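Local coordinates for serine protease (Nocardiopsis alba, PDB 2OUA), which probably cleaves peptide bonds within proteins as an acid-stable, chymotrypsin-fold serine endopeptidase, this chain being its mature protease domain, at residues L7-G12 against P28-A33; A21-G26 against V51-V56; V77-Y80 against Y85-V88; G145-G150 against T170-V175. One frame throughout, in Å; residues are numbered along the deposited sequence.

The chain folds into two beta barrels, as in other chymotrypsin-like proteases, with the predicted catalytic residues His35, Asp61 and Ser143 between them. Contacts 1 and 2 belong to the same N-terminal sheet and touch, Tyr9 OH lying 3.6 Å from Phe52 CZ, with centres about 11 Å apart. Contact 4 lies inside the second barrel; the side chain of its Thr170 is about 5 Å from the bound sulfonyl inhibitor. Contact 3 is a separate two-stranded hairpin that packs on contact 4, Val77 CG1 sitting 3.7 Å from Ser146 OG, and also meets contact 1, where Tyr80 OH lies 3.4 Å from Leu7 CA. Contact 2 lies farthest from contact 3, about 22 Å between centres.

Contact 1: L7-G12 against P28-A33; sequences LAYTMG and PGFVTA
Tyr9 reaches across the interior of the N-terminal barrel to Phe30 and Thr32, and these three buried side chains make up the whole contact. The tight part is at the tyrosine ring. Phe30 CZ sits 3.8 Å above one face of it, displaced toward the rim, and Tyr9 CE2 comes to 3.7 Å from Phe30 CE1. The ring planes are inclined at 49°. At the far end of the ring, Tyr9 OH and Thr32 OG1 share a hydrogen bond of 2.9 Å, with Thr32 OG1 lying near the plane of the tyrosine ring. Thr32 carries OG1 opposite its backbone N (chi1 -173°), which turns the hydroxyl to the tyrosine, and OG1 is also bonded to Ser16 O, giving this buried oxygen two partners. The loose part is the backbone: Tyr9 CA and Thr32 CA are 10.5 Å apart, and the two strands pair not with each other but with strand 14-22. None of the touching residues is exposed to solvent. Val43 and Ile45 add to the packing round Tyr9. The trio is part of the core of the N-terminal beta barrel of the chymotrypsin fold, with the Thr32 side chain about 7 Å from those of the predicted catalytic His35 and Ser143.

Contact 2: A21-G26 against V51-V56; sequences ATNASG and VFERSV
The chain leaves strand 14-22 in a type I beta turn from Asn23 to Gly26, closed by Gly26 N to Asn23 O at 2.8 Å, and faces a classic beta bulge at Glu53 and Arg54 opposite Phe64, with Asn23 CA and Glu53 CA 9.7 Å apart. Two side chains bridge that gap. Asn23 ND2 donates to Glu53 OE2 at 3.2 Å, with an N-H...O angle of 160°. The carboxylate oxygen lies almost in the amide plane and accepts on its syn lone pair, while the amide and carboxylate planes stand nearly perpendicular, 87° apart. Glu53 gets there by stretching out fully, its first torsion at 175°. The other end of the amide serves the turn: Asn23 OD1 receives a weak bond from Ser25 N at 2.9 Å. Asn23 ND2 also bonds to Gln27 OE1, its stronger polar partner, and Phe64 packs against both Asn23 and Glu53. With both of its ends engaged, the orientation of the buried amide is probably fixed, nitrogen toward Glu53 and Gln27, oxygen toward the turn, and its link to the partly exposed glutamate is charge-assisted if the carboxylate is ionised, tying the turn to the bulged strand.

Contact 3: V77-Y80 against Y85-V88; sequences VSRY and YATV
Val77 and Ala86 form a hydrogen-bonded pair in a small antiparallel beta hairpin, strands 76-78 and 85-87, with Ser78 and Tyr85 as the neighbouring non-hydrogen-bonded pair. Two backbone bonds join the strands: Ala86 N to Val77 O at 2.8 Å, and Val77 N to Ala86 O at 3.0 Å. The first is the straighter. Val77 O also receives a CA-H...O contact from Tyr85 CA at 3.2 Å.

Apolar packing follows on both faces of the hairpin. On the face of Val77 and Ala86, the valine CB stands 4.2 Å from the alanine CB, and Val77 CG2 meets Val88 CG2 at 3.9 Å as the two valines pass at a slant. Trp109 of strand 108-116 packs on this face against Val77, Ala86 and Arg79. On the other face the Tyr85 ring lies along the opposite backbone, Tyr85 CD2 reaching 3.6 Å from Ser78 CA.

Polar groups gather at the turn end. Arg79 CD lies beside Tyr85 C, and the bend beyond it at the third torsion (72°) turns the guanidinium, whose NH1 bonds to Gly83 O in the connecting loop. Ser78 closes an ST turn: its OG, opposite the backbone N (chi1 178°), accepts from Tyr80 N at 3.2 Å and lies over the centre of the Tyr80 ring.

Contact 4: G145-G150 against T170-V175; sequences GSFISG and TFYQEV
Phe147 lies against Tyr172 in an offset stack, ring centroids 4.7 Å apart and planes inclined at 30°. The overlap is partial: Tyr172 CD2 stands 3.4 Å above the phenylalanine face, shifted toward its rim, and Phe147 CD1 comes equally close, 3.4 Å, to Tyr172 CB. Phe147 CB in turn sits over the tyrosine face, 4.2 Å from the ring centroid, as a CH-pi contact. The methyl CG2 of Thr170 instead meets the edge of the phenylalanine ring at CZ, 3.5 Å away. No hydrogen bond crosses the contact.

A second shell surrounds these groups. Phe147 has an unusual first torsion of -96°, away from the staggered positions, and its side chain also touches Val100, Arg102, Thr134 and Thr157. Thr170 places CG2 opposite its backbone N and OG1 beside it (chi1 -61°), which leaves the methyl toward Phe147 and lets the hydroxyl bond to Val136 O. Its side chain is about 5 Å from the bound sulfonyl inhibitor and touches Ala138 and Thr157 of that pocket. Tyr172 packs further on Thr132, Thr134, Gln154 and Arg117. Beyond it, Glu174 OE2 forms a salt bridge with Arg117 NE and a hydrogen bond with Thr132 OG1, and Gln173 OE1 accepts from the backbone N of the predicted catalytic Asp61.

The two strands are not paired with each other: in the closed six-stranded C-terminal barrel, strand 152-160 runs between 146-149 and 167-174, and the aromatic pair meets inside, with strands 99-104 and 131-134 contributing side chains around it and helix 176-181 following strand 167-174.

Contact 1: L7-G12 against P28-A33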
# COMPACT_ATOMS: atom_id res chain seq x y z
N LEU A 7 -6.15 -0.31 6.26
CA LEU A 7 -6.48 0.39 7.50
C LEU A 7 -5.65 1.65 7.68
O LEU A 7 -4.51 1.73 7.24
CB LEU A 7 -6.31 -0.52 8.71
CG LEU A 7 -7.20 -1.77 8.76
CD1 LEU A 7 -7.03 -2.44 10.12
CD2 LEU A 7 -8.65 -1.39 8.53
N ALA A 8 -6.24 2.64 8.34
CA ALA A 8 -5.57 3.90 8.59
C ALA A 8 -4.51 3.81 9.67
O ALA A 8 -4.61 3.01 10.60
CB ALA A 8 -6.60 4.96 8.98
N TYR A 9 -3.47 4.64 9.52
CA TYR A 9 -2.41 4.75 10.51
C TYR A 9 -2.01 6.22 10.45
O TYR A 9 -2.21 6.87 9.42
CB TYR A 9 -1.23 3.81 10.20
CG TYR A 9 -0.40 4.13 8.98
CD1 TYR A 9 0.60 5.10 9.02
CD2 TYR A 9 -0.56 3.40 7.80
CE1 TYR A 9 1.43 5.34 7.91
CE2 TYR A 9 0.25 3.63 6.70
CZ TYR A 9 1.24 4.60 6.76
OH TYR A 9 2.04 4.80 5.65
N THR A 10 -1.49 6.75 11.54
CA THR A 10 -1.12 8.16 11.56
C THR A 10 0.35 8.39 11.87
O THR A 10 0.98 7.61 12.57
CB THR A 10 -1.98 8.92 12.59
OG1 THR A 10 -1.83 8.31 13.88
CG2 THR A 10 -3.45 8.89 12.19
N MET A 11 0.87 9.48 11.33
CA MET A 11 2.27 9.85 11.51
C MET A 11 2.42 11.34 11.26
O MET A 11 3.42 11.79 10.68
CB MET A 11 3.14 9.08 10.52
CG MET A 11 2.52 8.93 9.12
SD MET A 11 1.84 10.46 8.42
CE MET A 11 0.83 9.80 7.10
N GLY A 12 1.44 12.12 11.71
CA GLY A 12 1.47 13.55 11.46
C GLY A 12 0.74 13.68 10.13
O GLY A 12 1.19 14.35 9.20
N PRO A 28 7.66 -7.99 12.79
CA PRO A 28 6.40 -7.62 12.13
C PRO A 28 6.31 -6.16 11.72
O PRO A 28 6.85 -5.28 12.39
CB PRO A 28 5.36 -7.99 13.19
CG PRO A 28 6.05 -7.58 14.45
CD PRO A 28 7.46 -8.13 14.25
N GLY A 29 5.60 -5.91 10.63
CA GLY A 29 5.43 -4.56 10.13
C GLY A 29 4.53 -4.59 8.92
O GLY A 29 3.73 -5.51 8.76
N PHE A 30 4.66 -3.60 8.04
CA PHE A 30 3.85 -3.58 6.83
C PHE A 30 4.45 -2.65 5.78
O PHE A 30 5.11 -1.67 6.12
CB PHE A 30 2.40 -3.16 7.14
CG PHE A 30 2.26 -1.78 7.74
CD1 PHE A 30 2.35 -0.64 6.94
CD2 PHE A 30 2.02 -1.63 9.11
CE1 PHE A 30 2.19 0.64 7.49
CE2 PHE A 30 1.86 -0.35 9.67
CZ PHE A 30 1.94 0.78 8.86
N VAL A 31 4.25 -2.99 4.51
CA VAL A 31 4.74 -2.15 3.44
C VAL A 31 3.67 -1.10 3.17
O VAL A 31 2.49 -1.34 3.40
CB VAL A 31 5.02 -2.96 2.14
CG1 VAL A 31 6.22 -3.88 2.36
CG2 VAL A 31 3.80 -3.76 1.73
N THR A 32 4.11 0.06 2.71
CA THR A 32 3.20 1.17 2.44
C THR A 32 3.94 2.11 1.48
O THR A 32 4.98 1.75 0.95
CB THR A 32 2.85 1.91 3.76
OG1 THR A 32 1.84 2.90 3.51
CG2 THR A 32 4.08 2.58 4.36
N ALA A 33 3.40 3.31 1.26
CA ALA A 33 4.04 4.26 0.36
C ALA A 33 5.11 5.07 1.09
O ALA A 33 4.94 5.46 2.25
CB ALA A 33 3.00 5.21 -0.23

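Contact 2: A21-G26 against V51-V56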
# COMPACT_ATOMS: atom_id res chain seq x y z
N ALA A 21 3.73 -7.61 6.65
CA ALA A 21 4.94 -8.31 6.24
C ALA A 21 5.95 -8.35 7.39
O ALA A 21 5.84 -7.59 8.34
CB ALA A 21 5.57 -7.63 5.02
N THR A 22 6.93 -9.25 7.29
CA THR A 22 7.96 -9.37 8.30
C THR A 22 9.30 -9.07 7.64
O THR A 22 9.48 -9.35 6.45
CB THR A 22 8.00 -10.80 8.90
OG1 THR A 22 8.26 -11.75 7.86
CG2 THR A 22 6.67 -11.14 9.56
N ASN A 23 10.24 -8.48 8.37
CA ASN A 23 11.54 -8.18 7.78
C ASN A 23 12.50 -9.36 7.97
O ASN A 23 12.11 -10.39 8.51
CB ASN A 23 12.15 -6.90 8.37
CG ASN A 23 12.42 -7.01 9.86
OD1 ASN A 23 12.53 -8.11 10.41
ND2 ASN A 23 12.55 -5.86 10.52
N ALA A 24 13.73 -9.20 7.51
CA ALA A 24 14.74 -10.25 7.59
C ALA A 24 14.98 -10.77 9.01
O ALA A 24 15.39 -11.92 9.18
CB ALA A 24 16.05 -9.76 6.99
N SER A 25 14.74 -9.94 10.02
CA SER A 25 14.93 -10.35 11.40
C SER A 25 13.67 -11.00 11.98
O SER A 25 13.64 -11.36 13.16
CB SER A 25 15.32 -9.15 12.27
OG SER A 25 16.63 -8.70 11.95
N GLY A 26 12.64 -11.15 11.16
CA GLY A 26 11.41 -11.76 11.62
C GLY A 26 10.54 -10.80 12.40
O GLY A 26 9.62 -11.21 13.11
N VAL A 51 7.64 2.31 13.28
CA VAL A 51 8.55 3.31 12.74
C VAL A 51 8.93 2.96 11.31
O VAL A 51 9.09 1.78 10.97
CB VAL A 51 9.83 3.39 13.60
CG1 VAL A 51 10.50 2.02 13.65
CG2 VAL A 51 10.79 4.42 13.03
N PHE A 52 9.07 3.98 10.47
CA PHE A 52 9.47 3.75 9.09
C PHE A 52 10.93 3.27 9.11
O PHE A 52 11.84 4.06 9.39
CB PHE A 52 9.36 5.03 8.26
CG PHE A 52 7.97 5.30 7.74
CD1 PHE A 52 6.96 5.75 8.58
CD2 PHE A 52 7.66 5.07 6.39
CE1 PHE A 52 5.67 5.97 8.10
CE2 PHE A 52 6.37 5.28 5.90
CZ PHE A 52 5.37 5.74 6.76
N GLU A 53 11.13 1.99 8.83
CA GLU A 53 12.47 1.40 8.81
C GLU A 53 13.13 1.65 7.47
O GLU A 53 14.33 1.91 7.40
CB GLU A 53 12.38 -0.11 9.07
CG GLU A 53 13.72 -0.82 8.96
CD GLU A 53 13.64 -2.31 9.24
OE1 GLU A 53 14.67 -3.00 9.11
OE2 GLU A 53 12.54 -2.80 9.59
N ARG A 54 12.34 1.57 6.41
CA ARG A 54 12.82 1.80 5.06
C ARG A 54 11.86 2.76 4.38
O ARG A 54 10.65 2.70 4.62
CB ARG A 54 12.85 0.49 4.27
CG ARG A 54 13.75 -0.59 4.84
CD ARG A 54 15.15 -0.49 4.27
NE ARG A 54 15.91 -1.71 4.52
CZ ARG A 54 16.99 -2.08 3.83
NH1 ARG A 54 17.43 -1.31 2.84
NH2 ARG A 54 17.61 -3.22 4.11
N SER A 55 12.38 3.66 3.55
CA SER A 55 11.53 4.59 2.84
C SER A 55 12.27 5.25 1.69
O SER A 55 13.38 5.75 1.88
CB SER A 55 10.99 5.69 3.77
OG SER A 55 10.10 6.55 3.06
N VAL A 56 11.66 5.22 0.51
CA VAL A 56 12.25 5.83 -0.67
C VAL A 56 11.15 6.55 -1.45
O VAL A 56 10.20 5.93 -1.94
CB VAL A 56 12.91 4.78 -1.60
CG1 VAL A 56 13.41 5.47 -2.88
CG2 VAL A 56 14.06 4.10 -0.89

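Contact 3: V77-Y80 against Y85-V88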
# COMPACT_ATOMS: atom_id res chain seq x y z
N VAL A 77 -7.02 -7.90 3.91
CA VAL A 77 -7.14 -6.57 3.32
C VAL A 77 -8.62 -6.22 3.46
O VAL A 77 -9.48 -6.98 3.01
CB VAL A 77 -6.76 -6.56 1.82
CG1 VAL A 77 -7.07 -5.18 1.21
CG2 VAL A 77 -5.28 -6.89 1.66
N SER A 78 -8.92 -5.09 4.10
CA SER A 78 -10.31 -4.68 4.28
C SER A 78 -10.99 -4.27 2.99
O SER A 78 -10.40 -3.58 2.16
CB SER A 78 -10.39 -3.52 5.27
OG SER A 78 -11.73 -3.08 5.43
N ARG A 79 -12.25 -4.69 2.82
CA ARG A 79 -13.02 -4.33 1.63
C ARG A 79 -14.05 -3.26 1.98
O ARG A 79 -14.94 -2.96 1.19
CB ARG A 79 -13.70 -5.58 1.05
CG ARG A 79 -12.70 -6.62 0.57
CD ARG A 79 -13.36 -7.91 0.10
NE ARG A 79 -14.07 -7.76 -1.17
CZ ARG A 79 -15.39 -7.61 -1.29
NH1 ARG A 79 -16.17 -7.59 -0.21
NH2 ARG A 79 -15.94 -7.50 -2.50
N TYR A 80 -13.90 -2.70 3.17
CA TYR A 80 -14.78 -1.62 3.65
C TYR A 80 -16.24 -1.72 3.20
O TYR A 80 -16.96 -2.64 3.59
CB TYR A 80 -14.20 -0.27 3.23
CG TYR A 80 -12.92 0.12 3.95
CD1 TYR A 80 -11.66 -0.12 3.40
CD2 TYR A 80 -12.98 0.73 5.20
CE1 TYR A 80 -10.49 0.26 4.08
CE2 TYR A 80 -11.83 1.11 5.88
CZ TYR A 80 -10.59 0.87 5.32
OH TYR A 80 -9.47 1.27 6.02
N TYR A 85 -13.31 -9.08 4.10
CA TYR A 85 -11.91 -8.93 3.73
C TYR A 85 -11.48 -9.79 2.56
O TYR A 85 -12.11 -10.79 2.24
CB TYR A 85 -11.02 -9.32 4.92
CG TYR A 85 -11.32 -8.58 6.19
CD1 TYR A 85 -12.38 -8.96 7.01
CD2 TYR A 85 -10.54 -7.49 6.57
CE1 TYR A 85 -12.66 -8.26 8.18
CE2 TYR A 85 -10.81 -6.79 7.74
CZ TYR A 85 -11.87 -7.18 8.54
OH TYR A 85 -12.14 -6.48 9.69
N ALA A 86 -10.38 -9.38 1.93
CA ALA A 86 -9.80 -10.16 0.85
C ALA A 86 -8.64 -10.84 1.57
O ALA A 86 -8.13 -10.30 2.56
CB ALA A 86 -9.26 -9.24 -0.24
N THR A 87 -8.25 -12.02 1.12
CA THR A 87 -7.15 -12.73 1.76
C THR A 87 -5.92 -12.67 0.86
O THR A 87 -6.03 -12.69 -0.36
CB THR A 87 -7.52 -14.20 2.02
OG1 THR A 87 -7.95 -14.80 0.80
CG2 THR A 87 -8.64 -14.28 3.04
N VAL A 88 -4.75 -12.60 1.48
CA VAL A 88 -3.49 -12.55 0.75
C VAL A 88 -2.83 -13.91 0.81
O VAL A 88 -2.50 -14.41 1.89
CB VAL A 88 -2.52 -11.50 1.36
CG1 VAL A 88 -1.23 -11.44 0.55
CG2 VAL A 88 -3.20 -10.14 1.39

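Contact 4: G145-G150 against T170-V175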
# COMPACT_ATOMS: atom_id res chain seq x y z
N GLY A 145 -2.19 2.42 0.63
CA GLY A 145 -3.18 1.35 0.65
C GLY A 145 -2.90 0.19 -0.28
O GLY A 145 -2.12 0.29 -1.22
N SER A 146 -3.59 -0.92 -0.02
CA SER A 146 -3.42 -2.14 -0.80
C SER A 146 -4.06 -2.15 -2.19
O SER A 146 -5.17 -1.64 -2.37
CB SER A 146 -3.99 -3.34 -0.03
OG SER A 146 -3.98 -3.13 1.38
N PHE A 147 -3.32 -2.68 -3.16
CA PHE A 147 -3.83 -2.92 -4.52
C PHE A 147 -3.66 -4.43 -4.58
O PHE A 147 -2.55 -4.97 -4.42
CB PHE A 147 -3.01 -2.28 -5.64
CG PHE A 147 -3.55 -0.95 -6.09
CD1 PHE A 147 -3.12 0.21 -5.47
CD2 PHE A 147 -4.52 -0.86 -7.09
CE1 PHE A 147 -3.63 1.44 -5.83
CE2 PHE A 147 -5.05 0.39 -7.46
CZ PHE A 147 -4.59 1.54 -6.82
N ILE A 148 -4.78 -5.12 -4.78
CA ILE A 148 -4.77 -6.57 -4.80
C ILE A 148 -5.66 -7.13 -5.91
O ILE A 148 -6.71 -6.56 -6.21
CB ILE A 148 -5.24 -7.10 -3.41
CG1 ILE A 148 -5.18 -8.62 -3.37
CG2 ILE A 148 -6.64 -6.59 -3.12
CD1 ILE A 148 -5.54 -9.20 -2.02
N SER A 149 -5.23 -8.22 -6.52
CA SER A 149 -6.00 -8.88 -7.57
C SER A 149 -6.32 -10.28 -7.06
O SER A 149 -5.44 -11.12 -6.95
CB SER A 149 -5.21 -8.97 -8.88
OG SER A 149 -4.89 -7.68 -9.37
N GLY A 150 -7.59 -10.53 -6.76
CA GLY A 150 -7.97 -11.83 -6.24
C GLY A 150 -7.33 -12.00 -4.88
O GLY A 150 -7.64 -11.25 -3.95
N THR A 170 -5.28 5.99 -10.79
CA THR A 170 -4.40 5.81 -9.64
C THR A 170 -3.22 4.91 -9.98
O THR A 170 -3.38 3.89 -10.64
CB THR A 170 -5.17 5.21 -8.45
OG1 THR A 170 -6.22 6.10 -8.06
CG2 THR A 170 -4.23 5.00 -7.26
N PHE A 171 -2.04 5.32 -9.53
CA PHE A 171 -0.82 4.56 -9.78
C PHE A 171 -0.38 3.90 -8.48
O PHE A 171 -0.61 4.43 -7.39
CB PHE A 171 0.31 5.49 -10.25
CG PHE A 171 0.00 6.22 -11.53
CD1 PHE A 171 -0.81 7.36 -11.52
CD2 PHE A 171 0.52 5.78 -12.74
CE1 PHE A 171 -1.09 8.04 -12.70
CE2 PHE A 171 0.24 6.45 -13.94
CZ PHE A 171 -0.57 7.59 -13.91
N TYR A 172 0.26 2.75 -8.59
CA TYR A 172 0.75 2.07 -7.40
C TYR A 172 2.18 1.60 -7.56
O TYR A 172 2.67 1.37 -8.67
CB TYR A 172 -0.17 0.91 -7.02
CG TYR A 172 -0.22 -0.29 -7.95
CD1 TYR A 172 0.83 -1.21 -8.01
CD2 TYR A 172 -1.36 -0.55 -8.71
CE1 TYR A 172 0.74 -2.37 -8.80
CE2 TYR A 172 -1.47 -1.69 -9.50
CZ TYR A 172 -0.42 -2.60 -9.54
OH TYR A 172 -0.55 -3.74 -10.30
N GLN A 173 2.87 1.51 -6.42
CA GLN A 173 4.24 1.03 -6.35
C GLN A 173 4.14 -0.49 -6.25
O GLN A 173 3.47 -1.01 -5.35
CB GLN A 173 4.92 1.61 -5.11
CG GLN A 173 6.10 0.81 -4.57
CD GLN A 173 7.35 0.93 -5.42
OE1 GLN A 173 7.82 2.03 -5.70
NE2 GLN A 173 7.90 -0.21 -5.84
N GLU A 174 4.79 -1.20 -7.17
CA GLU A 174 4.76 -2.66 -7.16
C GLU A 174 5.27 -3.20 -5.84
O GLU A 174 6.24 -2.67 -5.28
CB GLU A 174 5.60 -3.21 -8.31
CG GLU A 174 5.02 -2.98 -9.71
CD GLU A 174 3.86 -3.90 -10.04
OE1 GLU A 174 3.69 -4.94 -9.35
OE2 GLU A 174 3.12 -3.61 -11.00
N VAL A 175 4.64 -4.26 -5.34
CA VAL A 175 5.04 -4.83 -4.06
C VAL A 175 6.29 -5.72 -4.13
O VAL A 175 7.12 -5.67 -3.23
CB VAL A 175 3.88 -5.63 -3.42
CG1 VAL A 175 3.64 -6.92 -4.19
CG2 VAL A 175 4.20 -5.92 -1.95